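Local coordinates for protein glucanase (Clostridium thermocellum, PDB 5GXX) that probably hydrolyses internal beta-1,4-glucosidic bonds of cellulose as a calcium-binding family 9 endoglucanase, likely within the cellulosome, at residues C20-A23 against E28-R31; T163-A168 against Y209-D214; W275-G280 against Y329-S334; T307-A312 against V419-R424; R364-T369 against H382-A387. The protein carries 1 engineered substitution. All blocks are in the same frame, centred on the assembly; numbering follows the deposited sequence.

Contact 1: residues C20-A23 against E28-R31; sequences CQQA and EWNR
Q22 meets W29 and N30 in the loop after helix 7-20 of the family 9 catalytic module, where one hydrogen bond joins two side-chain amides. The backbone reaches this point already anchored: the carbonyl oxygen of C20 bonds R35, and Q21 points its own amide the other way, to H363 and to the backbone of A51. Q22 then does the work across the contact. Its chain, fully extended beyond CG, carries OE1 to N30, whose ND2 donates to it over 2.8 Å with an N-H...O angle of 158°. The donor keeps this bond within the plane of its own amide, yet it comes in 41° above the carbonyl plane of Q22, not along a lone pair, and the two side chains slide past each other in opposite directions. The NE2 branch of the same amide lies 3.4 Å from W29 CH2, at the far end of the indole. In this close contact the chains cross at about a right angle and amide and ring planes stand 69° apart. Helix 85-101 runs alongside, its N91 and F94 touching Q22. A23 follows with a backbone bond to G47. N30 ND2 is also hydrogen-bonded to the carbonyl of E19, and N30 OD1 to the backbone nitrogen of V32, so both ends of this amide have partners. Turned over, it would set its oxygen against two acceptors. The chemistry therefore probably sets the rotation of N30 and, through one fairly straight bond, may help to set that of Q22.

Contact 2: residues T163-A168 against Y209-D214; sequences TYLRYA and YLATGD
L165 and A211 bring their CA atoms to 8.0 Å, the nearest CA approach between residues 163-168 and 209-214, on helices 162-178 and 198-212. The touch itself is purely apolar and rests on one methyl group. L165 holds CG anti to its backbone nitrogen (chi1 178°), which sends CD1 across to lie 4.2 Å from A211 CB and 4.1 Å from T212 CG2. T212 divides its two branches: CG2 faces the leucine, while OG1, set between the backbone nitrogen and the carbonyl carbon, serves the end of its own helix. There it accepts from D214 N over 3.0 Å with an N-H...O angle of 158°, an ST turn, and it is also hydrogen-bonded to the carbonyl of L208. G213 leaves the helix with positive phi, its nitrogen still bonded to Y209 O, and D214 at once caps the next helix through N216. This small surface contact illustrates how neighbouring helices of the catalytic module meet at their ends. Helix 142-158 lies against both partners, S156 touching L165 and I157 touching A211, while Y164 packs on helix 85-101 and T212 also touches Y217 of helix 215-224.

Contact 3: residues W275-G280 against Y329-S334; sequences WWTPQG and YNFAKS
F331, on helix 322-340, presses its side chain against W276 and T277, where helix 263-276 runs out into a turn. The site lies in the helical catalytic module of family 9, and helix 301-318 borders it, E308 touching W276 and A312 touching F331. The apolar contacts come first. With CG anti to its backbone nitrogen (chi1 160°), the phenylalanine reaches outward from its helix, and its tip atom CZ lies 3.9 Å from W276 CB and 4.0 Å from W276 CE3. The two side chains cross at a slant, the ring tip meeting the root of the indole as well as its six-membered part. Nearer its own backbone, F331 CB meets the methyl CG2 of T277 at 4.1 Å, and these two chains cross at about a right angle. A second kind of contact is between ring and carbonyl: W276 O approaches F331 CE1 to 3.3 Å, and the same oxygen is hydrogen-bonded to the hydroxyl of Y288. Hydrogen bonds form the third group, and each stays within its own segment or leads outside. G280 N donates to T277 O over 3.0 Å, closing a type I turn, and S334 OG donates to F331 O at 2.7 Å. T277 OG1 bonds the carbonyl of D274, which leaves the threonine methyl to face F331, and the indole nitrogen of W276 bonds the carbonyl of W241. With no hydrogen bond spanning the two segments, the chemistry implies that hydrophobic burial joins them, while the polar groups of T277 and W276 are satisfied by other partners.

Contact 4: residues T307-A312 against V419-R424; sequences TEAFLA and VGALCR
F310 lies against G420 and A421 where two helices pass close together in the protein interior, their short segments approaching to 8.1 Å between axes with an angle of 47°. Close helix crossings often use small residues, as here, and the phenylalanine can be followed outward to see why. Its CB sits beside A421, 4.2 Å from A421 CB. At CG the chain is anti to its backbone nitrogen (chi1 -177°), and this carries the ring along the backbone of the facing helix; CG itself is 4.0 Å from A421 N. Next along the ring, CD1 makes the nearest approach, 3.3 Å to G420 C. CE1 then comes to 3.7 Å from G420 CA, and CZ ends near the same atom. The ring thus turns one face to the glycine: G420 CA stands over it, 23° off the ring normal, a CH-pi contact displaced toward the rim. Because glycine carries no side chain, nothing holds the ring off the peptide between G420 and A421. The alanine pair A309 and A421 fills the adjoining part of the interface, CB to CB at 4.4 Å, and the CA atoms of F310 and A421 come within 4.5 Å. Family 9 catalytic modules are built as an (alpha/alpha)6 barrel, and this contact joins helices 301-318 and 412-429 inside it. Helix 58-75 flanks the phenylalanine, where W70 meets F310 edge-to-face, while helix 322-340 sets I336 against both alanines and helix 7-20 packs on V419 and L422.

Contact 5: residues R364-T369 against H382-A387; sequences RTAHGT and HVLYGA
The short helix 364-367 docks on a loop of tight turns, with A366 meeting H382 and L384, an example of irregular chain held by backbone and side chain together. In that loop L384 is the centre of an inverse gamma turn and begins the type II turn that runs to A387. One hydrogen bond spans the two segments: H382 N donates to A366 O over 3.0 Å. The donor lies nearly along the C=O axis (164°), but the N-H points somewhat aside, its angle to the oxygen being 136°. The histidine then leans its side chain on the same helix. With CG anti to the carbonyl carbon and beside the backbone nitrogen (chi1 -45°), the ring edge comes to the carbonyls at the end of the helix: CD2 lies 3.2 Å from T365 O, which sits near the ring plane, and 3.4 Å from A366 O. Both ring nitrogens have partners outside the two segments, ND1 in E441 and NE2 in the hydroxyl of S472, and these probably fix how the imidazole is turned. A second, apolar touch joins A366 CB to L384 CB at 4.0 Å. The helix ends with H367, and G368 leaves it with positive phi. A backbone bond between H367 and R381 continues the link just before H382. L384 also packs on F17 of helix 7-20, while S472, in the loop between strands 460-469 and 481-488, ties the histidine to the beta-rich part of the chain.

Chemistry here follows the kind of element joined more than the depth of burial. Contacts 3 and 4 are buried helix packing and form one body: their centres lie 13 Å apart, and helices 301-318 and 322-340 touch directly, A332 against A309, while R424 of contact 4 reaches Y329 of contact 3. Contact 2 is apolar too but lies at the surface, about 24 Å from contact 4 between centres. Contacts 1 and 5 instead hold loops and each includes a hydrogen bond, between side-chain amides in the partly buried contact 1 and between backbone atoms in the buried contact 5. They meet where C20 CB packs on L384 CD1 at 3.7 Å.

Contact 1: residues C20-A23 against E28-R31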
# COMPACT_ATOMS: atom_id res chain seq x y z
N CYS A 20 1.91 13.34 37.23
CA CYS A 20 1.69 12.57 36.00
C CYS A 20 1.42 13.49 34.79
O CYS A 20 1.60 13.07 33.64
CB CYS A 20 0.50 11.64 36.19
SG CYS A 20 0.76 10.39 37.45
N GLN A 21 0.98 14.71 35.06
CA GLN A 21 0.57 15.66 34.02
C GLN A 21 1.69 16.61 33.61
O GLN A 21 1.50 17.43 32.71
CB GLN A 21 -0.61 16.50 34.50
CG GLN A 21 -1.86 15.70 34.85
CD GLN A 21 -2.42 14.96 33.66
OE1 GLN A 21 -2.13 13.79 33.46
NE2 GLN A 21 -3.18 15.67 32.82
N GLN A 22 2.84 16.51 34.27
CA GLN A 22 3.88 17.50 34.03
C GLN A 22 4.53 17.42 32.65
O GLN A 22 4.92 16.34 32.20
CB GLN A 22 4.96 17.44 35.11
CG GLN A 22 4.46 17.95 36.45
CD GLN A 22 5.49 17.79 37.55
OE1 GLN A 22 6.45 17.01 37.43
NE2 GLN A 22 5.27 18.49 38.67
N ALA A 23 4.62 18.58 32.00
CA ALA A 23 5.36 18.68 30.76
C ALA A 23 6.83 18.96 31.07
O ALA A 23 7.17 19.41 32.16
CB ALA A 23 4.75 19.75 29.87
N GLU A 28 13.23 17.77 39.55
CA GLU A 28 14.03 16.69 40.13
C GLU A 28 13.16 15.79 41.00
O GLU A 28 13.43 14.59 41.12
CB GLU A 28 15.23 17.22 40.93
CG GLU A 28 14.89 18.23 42.06
CD GLU A 28 14.57 17.63 43.44
OE1 GLU A 28 14.75 16.41 43.69
OE2 GLU A 28 14.10 18.39 44.32
N TRP A 29 12.13 16.37 41.61
CA TRP A 29 11.33 15.66 42.59
C TRP A 29 10.13 14.91 42.00
O TRP A 29 9.35 14.35 42.76
CB TRP A 29 10.87 16.62 43.69
CG TRP A 29 10.28 17.93 43.19
CD1 TRP A 29 10.94 19.13 43.12
CD2 TRP A 29 8.96 18.17 42.67
NE1 TRP A 29 10.10 20.10 42.63
CE2 TRP A 29 8.88 19.55 42.35
CE3 TRP A 29 7.82 17.37 42.48
CZ2 TRP A 29 7.72 20.13 41.82
CZ3 TRP A 29 6.65 17.97 41.98
CH2 TRP A 29 6.63 19.33 41.65
N ASN A 30 9.97 14.91 40.68
CA ASN A 30 8.87 14.15 40.08
C ASN A 30 8.96 12.67 40.47
O ASN A 30 10.02 12.05 40.31
CB ASN A 30 8.98 14.27 38.56
CG ASN A 30 7.85 13.55 37.84
OD1 ASN A 30 7.93 12.35 37.61
ND2 ASN A 30 6.81 14.28 37.46
N ARG A 31 7.84 12.10 40.93
CA ARG A 31 7.85 10.77 41.52
C ARG A 31 7.32 9.70 40.58
O ARG A 31 7.08 8.56 41.00
CB ARG A 31 6.97 10.76 42.77
CG ARG A 31 7.49 11.61 43.93
CD ARG A 31 6.44 11.70 45.02
NE ARG A 31 5.32 12.59 44.68
CZ ARG A 31 4.22 12.71 45.41
NH1 ARG A 31 4.05 11.98 46.51
NH2 ARG A 31 3.28 13.56 45.00

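Contact 2: residues T163-A168 against Y209-D214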
# COMPACT_ATOMS: atom_id res chain seq x y z
N THR A 163 7.22 37.47 43.14
CA THR A 163 7.20 37.37 41.68
C THR A 163 5.78 37.03 41.23
O THR A 163 5.25 37.65 40.31
CB THR A 163 8.21 36.32 41.18
OG1 THR A 163 9.54 36.76 41.48
CG2 THR A 163 8.12 36.09 39.68
N TYR A 164 5.16 36.05 41.89
CA TYR A 164 3.82 35.67 41.49
C TYR A 164 2.86 36.86 41.59
O TYR A 164 2.02 37.05 40.71
CB TYR A 164 3.29 34.45 42.26
CG TYR A 164 4.07 33.17 42.03
CD1 TYR A 164 4.83 32.96 40.88
CD2 TYR A 164 4.05 32.15 42.98
CE1 TYR A 164 5.55 31.79 40.68
CE2 TYR A 164 4.77 30.99 42.79
CZ TYR A 164 5.52 30.81 41.65
OH TYR A 164 6.22 29.63 41.49
N LEU A 165 3.02 37.68 42.63
CA LEU A 165 2.15 38.84 42.83
C LEU A 165 2.38 39.90 41.75
O LEU A 165 1.43 40.49 41.25
CB LEU A 165 2.35 39.44 44.23
CG LEU A 165 1.51 40.70 44.51
CD1 LEU A 165 -0.00 40.47 44.40
CD2 LEU A 165 1.87 41.30 45.85
N ARG A 166 3.65 40.10 41.39
CA ARG A 166 4.00 41.03 40.33
C ARG A 166 3.29 40.65 39.01
O ARG A 166 2.69 41.52 38.36
CB ARG A 166 5.51 41.08 40.15
CG ARG A 166 5.99 41.95 38.99
CD ARG A 166 7.52 41.95 38.90
NE ARG A 166 8.02 42.63 37.70
CZ ARG A 166 8.19 43.95 37.59
NH1 ARG A 166 7.88 44.77 38.60
NH2 ARG A 166 8.65 44.46 36.45
N TYR A 167 3.36 39.37 38.66
CA TYR A 167 2.73 38.88 37.43
C TYR A 167 1.21 38.81 37.54
O TYR A 167 0.52 39.04 36.56
CB TYR A 167 3.35 37.55 36.98
CG TYR A 167 4.69 37.77 36.32
CD1 TYR A 167 5.84 38.00 37.08
CD2 TYR A 167 4.80 37.79 34.93
CE1 TYR A 167 7.07 38.23 36.47
CE2 TYR A 167 6.03 38.02 34.31
CZ TYR A 167 7.16 38.23 35.08
OH TYR A 167 8.38 38.46 34.47
N ALA A 168 0.70 38.49 38.73
CA ALA A 168 -0.75 38.56 38.94
C ALA A 168 -1.27 39.97 38.62
O ALA A 168 -2.31 40.12 37.98
CB ALA A 168 -1.10 38.20 40.36
N TYR A 209 -7.38 41.54 46.17
CA TYR A 209 -7.75 42.15 47.43
C TYR A 209 -7.24 41.32 48.59
O TYR A 209 -6.63 41.84 49.53
CB TYR A 209 -9.27 42.31 47.55
CG TYR A 209 -9.68 43.09 48.78
CD1 TYR A 209 -9.15 44.36 48.99
CD2 TYR A 209 -10.56 42.58 49.75
CE1 TYR A 209 -9.49 45.12 50.11
CE2 TYR A 209 -10.90 43.33 50.88
CZ TYR A 209 -10.36 44.60 51.05
OH TYR A 209 -10.68 45.39 52.14
N LEU A 210 -7.48 40.01 48.52
CA LEU A 210 -7.05 39.15 49.60
C LEU A 210 -5.52 39.08 49.69
O LEU A 210 -4.97 38.82 50.76
CB LEU A 210 -7.68 37.75 49.48
CG LEU A 210 -9.19 37.60 49.65
CD1 LEU A 210 -9.53 36.11 49.47
CD2 LEU A 210 -9.65 38.11 51.01
N ALA A 211 -4.84 39.33 48.57
CA ALA A 211 -3.39 39.34 48.57
C ALA A 211 -2.79 40.65 49.12
O ALA A 211 -1.86 40.60 49.91
CB ALA A 211 -2.81 38.99 47.19
N THR A 212 -3.37 41.78 48.72
CA THR A 212 -2.80 43.10 48.98
C THR A 212 -3.52 43.93 50.04
O THR A 212 -2.92 44.83 50.63
CB THR A 212 -2.81 43.99 47.71
OG1 THR A 212 -4.18 44.25 47.34
CG2 THR A 212 -2.06 43.34 46.55
N GLY A 213 -4.80 43.66 50.27
CA GLY A 213 -5.60 44.50 51.16
C GLY A 213 -5.91 45.87 50.58
O GLY A 213 -6.47 46.73 51.26
N ASP A 214 -5.56 46.04 49.31
CA ASP A 214 -5.71 47.29 48.58
C ASP A 214 -7.17 47.39 48.16
O ASP A 214 -7.69 46.53 47.44
CB ASP A 214 -4.78 47.28 47.36
CG ASP A 214 -4.80 48.58 46.56
OD1 ASP A 214 -5.77 49.36 46.65
OD2 ASP A 214 -3.81 48.79 45.83

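Contact 3: residues W275-G280 against Y329-S334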
# COMPACT_ATOMS: atom_id res chain seq x y z
N TRP A 275 -29.48 25.28 46.03
CA TRP A 275 -29.84 24.66 44.76
C TRP A 275 -29.11 23.34 44.54
O TRP A 275 -29.66 22.46 43.88
CB TRP A 275 -29.61 25.63 43.60
CG TRP A 275 -30.02 25.14 42.24
CD1 TRP A 275 -31.27 25.12 41.70
CD2 TRP A 275 -29.14 24.56 41.27
NE1 TRP A 275 -31.23 24.54 40.44
CE2 TRP A 275 -29.93 24.21 40.15
CE3 TRP A 275 -27.77 24.31 41.22
CZ2 TRP A 275 -29.39 23.65 39.00
CZ3 TRP A 275 -27.22 23.76 40.08
CH2 TRP A 275 -28.03 23.43 38.98
N TRP A 276 -27.90 23.23 45.07
CA TRP A 276 -27.10 22.03 45.00
C TRP A 276 -27.47 20.95 46.03
O TRP A 276 -27.12 19.79 45.84
CB TRP A 276 -25.63 22.41 45.15
CG TRP A 276 -25.04 22.82 43.85
CD1 TRP A 276 -24.99 24.09 43.31
CD2 TRP A 276 -24.44 21.95 42.89
NE1 TRP A 276 -24.39 24.05 42.07
CE2 TRP A 276 -24.05 22.74 41.79
CE3 TRP A 276 -24.17 20.58 42.87
CZ2 TRP A 276 -23.43 22.19 40.66
CZ3 TRP A 276 -23.54 20.03 41.76
CH2 TRP A 276 -23.18 20.84 40.67
N THR A 277 -28.14 21.33 47.12
CA THR A 277 -28.46 20.41 48.20
C THR A 277 -29.72 19.59 47.90
O THR A 277 -30.55 20.00 47.10
CB THR A 277 -28.68 21.14 49.54
OG1 THR A 277 -29.87 21.95 49.46
CG2 THR A 277 -27.45 21.96 49.95
N PRO A 278 -29.89 18.44 48.57
CA PRO A 278 -31.12 17.66 48.39
C PRO A 278 -32.43 18.43 48.61
O PRO A 278 -33.43 18.15 47.95
CB PRO A 278 -30.96 16.52 49.40
CG PRO A 278 -29.47 16.29 49.39
CD PRO A 278 -28.93 17.71 49.40
N GLN A 279 -32.44 19.43 49.50
CA GLN A 279 -33.68 20.16 49.76
C GLN A 279 -34.00 21.21 48.69
O GLN A 279 -35.15 21.65 48.59
CB GLN A 279 -33.65 20.80 51.15
CG GLN A 279 -33.69 19.79 52.32
CD GLN A 279 -35.00 19.07 52.54
OE1 GLN A 279 -36.08 19.52 52.15
NE2 GLN A 279 -34.92 17.93 53.23
N GLY A 280 -33.00 21.60 47.91
CA GLY A 280 -33.18 22.51 46.80
C GLY A 280 -33.40 23.93 47.27
O GLY A 280 -33.23 24.26 48.45
N TYR A 329 -22.25 21.17 55.11
CA TYR A 329 -21.25 20.15 55.41
C TYR A 329 -21.72 18.76 54.94
O TYR A 329 -20.95 18.03 54.32
CB TYR A 329 -20.94 20.09 56.91
CG TYR A 329 -19.91 19.05 57.30
CD1 TYR A 329 -20.28 17.72 57.55
CD2 TYR A 329 -18.56 19.38 57.39
CE1 TYR A 329 -19.34 16.75 57.90
CE2 TYR A 329 -17.62 18.41 57.75
CZ TYR A 329 -18.02 17.10 58.00
OH TYR A 329 -17.09 16.16 58.34
N ASN A 330 -22.96 18.40 55.24
CA ASN A 330 -23.43 17.05 54.91
C ASN A 330 -23.47 16.86 53.39
O ASN A 330 -23.09 15.81 52.86
CB ASN A 330 -24.83 16.82 55.49
CG ASN A 330 -24.82 16.54 56.98
OD1 ASN A 330 -23.77 16.30 57.58
ND2 ASN A 330 -26.01 16.54 57.58
N PHE A 331 -23.94 17.92 52.71
CA PHE A 331 -23.89 17.91 51.24
C PHE A 331 -22.47 17.67 50.73
O PHE A 331 -22.25 16.78 49.89
CB PHE A 331 -24.44 19.22 50.65
CG PHE A 331 -23.98 19.46 49.24
CD1 PHE A 331 -24.54 18.74 48.18
CD2 PHE A 331 -22.97 20.38 48.97
CE1 PHE A 331 -24.07 18.92 46.89
CE2 PHE A 331 -22.49 20.55 47.68
CZ PHE A 331 -23.07 19.84 46.63
N ALA A 332 -21.52 18.46 51.21
CA ALA A 332 -20.15 18.38 50.72
C ALA A 332 -19.57 16.98 50.96
O ALA A 332 -19.04 16.35 50.04
CB ALA A 332 -19.32 19.47 51.40
N LYS A 333 -19.69 16.49 52.20
CA LYS A 333 -19.08 15.19 52.52
C LYS A 333 -19.76 14.09 51.72
O LYS A 333 -19.09 13.15 51.29
CB LYS A 333 -19.11 14.91 54.03
CG LYS A 333 -18.43 13.59 54.42
CD LYS A 333 -18.33 13.44 55.94
CE LYS A 333 -17.37 12.32 56.30
NZ LYS A 333 -17.99 10.98 56.06
N SER A 334 -21.06 14.23 51.47
CA SER A 334 -21.77 13.21 50.72
C SER A 334 -21.25 13.10 49.29
O SER A 334 -21.21 12.01 48.71
CB SER A 334 -23.29 13.45 50.72
OG SER A 334 -23.67 14.47 49.83

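Contact 4: residues T307-A312 against V419-R424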
# COMPACT_ATOMS: atom_id res chain seq x y z
N THR A 307 -16.20 19.89 43.32
CA THR A 307 -15.82 21.31 43.40
C THR A 307 -16.82 22.05 44.29
O THR A 307 -16.44 22.84 45.17
CB THR A 307 -15.74 21.96 41.99
OG1 THR A 307 -14.74 21.27 41.22
CG2 THR A 307 -15.37 23.46 42.12
N GLU A 308 -18.10 21.75 44.09
CA GLU A 308 -19.15 22.36 44.93
C GLU A 308 -18.99 21.90 46.37
O GLU A 308 -19.26 22.69 47.28
CB GLU A 308 -20.55 22.05 44.39
CG GLU A 308 -20.81 22.78 43.07
CD GLU A 308 -20.85 24.28 43.27
OE1 GLU A 308 -21.36 24.74 44.32
OE2 GLU A 308 -20.36 25.05 42.41
N ALA A 309 -18.53 20.66 46.59
CA ALA A 309 -18.22 20.21 47.95
C ALA A 309 -17.19 21.14 48.60
O ALA A 309 -17.39 21.57 49.74
CB ALA A 309 -17.78 18.74 48.00
N PHE A 310 -16.14 21.50 47.87
CA PHE A 310 -15.16 22.45 48.41
C PHE A 310 -15.78 23.79 48.76
O PHE A 310 -15.56 24.29 49.86
CB PHE A 310 -13.99 22.60 47.45
CG PHE A 310 -12.89 23.50 47.94
CD1 PHE A 310 -12.33 23.31 49.20
CD2 PHE A 310 -12.40 24.53 47.14
CE1 PHE A 310 -11.31 24.12 49.66
CE2 PHE A 310 -11.38 25.36 47.60
CZ PHE A 310 -10.82 25.15 48.86
N LEU A 311 -16.55 24.37 47.84
CA LEU A 311 -17.20 25.64 48.14
C LEU A 311 -18.12 25.57 49.35
O LEU A 311 -18.15 26.50 50.17
CB LEU A 311 -18.02 26.12 46.95
CG LEU A 311 -17.31 27.05 45.95
CD1 LEU A 311 -16.12 26.38 45.29
CD2 LEU A 311 -18.28 27.57 44.90
N ALA A 312 -18.85 24.46 49.46
CA ALA A 312 -19.77 24.25 50.57
C ALA A 312 -19.04 24.14 51.91
O ALA A 312 -19.48 24.73 52.89
CB ALA A 312 -20.67 23.03 50.31
N VAL A 419 -9.07 18.07 45.34
CA VAL A 419 -8.00 18.34 46.29
C VAL A 419 -8.39 19.24 47.46
O VAL A 419 -8.11 18.91 48.60
CB VAL A 419 -6.74 18.87 45.56
CG1 VAL A 419 -5.72 19.41 46.58
CG2 VAL A 419 -6.13 17.75 44.73
N GLY A 420 -9.06 20.37 47.21
CA GLY A 420 -9.45 21.27 48.29
C GLY A 420 -10.40 20.60 49.26
O GLY A 420 -10.26 20.69 50.49
N ALA A 421 -11.40 19.89 48.74
CA ALA A 421 -12.30 19.13 49.60
C ALA A 421 -11.65 18.00 50.41
O ALA A 421 -11.99 17.80 51.58
CB ALA A 421 -13.47 18.64 48.76
N LEU A 422 -10.70 17.29 49.81
CA LEU A 422 -9.94 16.28 50.55
C LEU A 422 -9.06 16.93 51.63
O LEU A 422 -8.91 16.37 52.72
CB LEU A 422 -9.09 15.40 49.63
CG LEU A 422 -9.85 14.52 48.65
CD1 LEU A 422 -8.91 13.93 47.58
CD2 LEU A 422 -10.60 13.41 49.40
N CYS A 423 -8.50 18.09 51.34
CA CYS A 423 -7.80 18.84 52.39
C CYS A 423 -8.71 19.09 53.60
O CYS A 423 -8.29 18.86 54.73
CB CYS A 423 -7.29 20.19 51.88
SG CYS A 423 -5.86 20.08 50.80
N ARG A 424 -9.94 19.55 53.37
CA ARG A 424 -10.87 19.77 54.47
C ARG A 424 -11.15 18.48 55.25
O ARG A 424 -11.18 18.48 56.49
CB ARG A 424 -12.18 20.35 53.93
CG ARG A 424 -13.27 20.57 54.98
CD ARG A 424 -12.77 21.41 56.15
NE ARG A 424 -13.88 21.69 57.06
CZ ARG A 424 -14.40 20.78 57.89
NH1 ARG A 424 -13.89 19.55 57.99
NH2 ARG A 424 -15.44 21.11 58.65

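Contact 5: residues R364-T369 against H382-A387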
# COMPACT_ATOMS: atom_id res chain seq x y z
N ARG A 364 -3.58 8.87 27.62
CA ARG A 364 -2.64 8.28 26.66
C ARG A 364 -1.35 7.76 27.28
O ARG A 364 -0.93 6.62 27.02
CB ARG A 364 -2.30 9.35 25.61
CG ARG A 364 -3.39 9.51 24.56
CD ARG A 364 -3.24 10.85 23.87
NE ARG A 364 -4.28 11.15 22.88
CZ ARG A 364 -5.47 11.68 23.18
NH1 ARG A 364 -5.80 11.94 24.44
NH2 ARG A 364 -6.36 11.91 22.22
N THR A 365 -0.74 8.59 28.11
CA THR A 365 0.57 8.23 28.61
C THR A 365 0.47 7.19 29.71
O THR A 365 1.35 6.33 29.80
CB THR A 365 1.37 9.48 29.01
OG1 THR A 365 1.52 10.32 27.85
CG2 THR A 365 2.78 9.12 29.49
N ALA A 366 -0.62 7.20 30.48
CA ALA A 366 -0.79 6.13 31.47
C ALA A 366 -1.07 4.78 30.81
O ALA A 366 -0.73 3.72 31.35
CB ALA A 366 -1.91 6.47 32.45
N HIS A 367 -1.70 4.81 29.64
CA HIS A 367 -2.01 3.62 28.87
C HIS A 367 -0.74 2.93 28.37
O HIS A 367 -0.56 1.73 28.61
CB HIS A 367 -2.95 4.00 27.73
CG HIS A 367 -3.32 2.86 26.82
ND1 HIS A 367 -3.56 3.04 25.48
CD2 HIS A 367 -3.47 1.53 27.06
CE1 HIS A 367 -3.86 1.87 24.93
NE2 HIS A 367 -3.80 0.94 25.87
N GLY A 368 0.08 3.69 27.66
CA GLY A 368 1.35 3.16 27.16
C GLY A 368 1.23 2.32 25.90
O GLY A 368 1.78 1.22 25.85
N THR A 369 0.50 2.80 24.90
CA THR A 369 0.52 2.10 23.62
C THR A 369 1.83 2.31 22.84
O THR A 369 2.66 3.17 23.16
CB THR A 369 -0.70 2.46 22.77
OG1 THR A 369 -0.80 1.52 21.69
CG2 THR A 369 -0.56 3.88 22.22
N HIS A 382 0.50 1.68 33.16
CA HIS A 382 0.80 2.53 34.31
C HIS A 382 -0.42 2.86 35.14
O HIS A 382 -1.53 2.85 34.62
CB HIS A 382 1.48 3.83 33.88
CG HIS A 382 2.56 3.60 32.88
ND1 HIS A 382 3.68 2.85 33.17
CD2 HIS A 382 2.66 3.94 31.57
CE1 HIS A 382 4.42 2.74 32.09
NE2 HIS A 382 3.85 3.42 31.11
N VAL A 383 -0.19 3.17 36.41
CA VAL A 383 -1.28 3.52 37.33
C VAL A 383 -1.37 5.03 37.45
O VAL A 383 -0.44 5.66 37.95
CB VAL A 383 -1.07 2.94 38.73
CG1 VAL A 383 -2.28 3.23 39.63
CG2 VAL A 383 -0.86 1.44 38.63
N LEU A 384 -2.47 5.60 36.98
CA LEU A 384 -2.67 7.05 37.06
C LEU A 384 -3.25 7.42 38.45
O LEU A 384 -4.38 7.91 38.60
CB LEU A 384 -3.60 7.52 35.93
CG LEU A 384 -3.76 9.04 35.75
CD1 LEU A 384 -2.51 9.71 35.18
CD2 LEU A 384 -4.94 9.28 34.81
N TYR A 385 -2.42 7.23 39.47
CA TYR A 385 -2.91 7.41 40.83
C TYR A 385 -3.55 8.76 41.03
O TYR A 385 -3.00 9.83 40.66
CB TYR A 385 -1.81 7.28 41.89
CG TYR A 385 -1.32 5.88 42.14
CD1 TYR A 385 -2.07 4.97 42.90
CD2 TYR A 385 -0.08 5.48 41.65
CE1 TYR A 385 -1.60 3.69 43.15
CE2 TYR A 385 0.40 4.19 41.91
CZ TYR A 385 -0.37 3.31 42.64
OH TYR A 385 0.13 2.04 42.87
N GLY A 386 -4.70 8.70 41.69
CA GLY A 386 -5.35 9.93 42.12
C GLY A 386 -6.30 10.61 41.16
O GLY A 386 -6.98 11.56 41.54
N ALA A 387 -6.34 10.16 39.91
CA ALA A 387 -7.20 10.80 38.93
C ALA A 387 -8.68 10.55 39.22
O ALA A 387 -9.11 9.40 39.23
CB ALA A 387 -6.86 10.30 37.52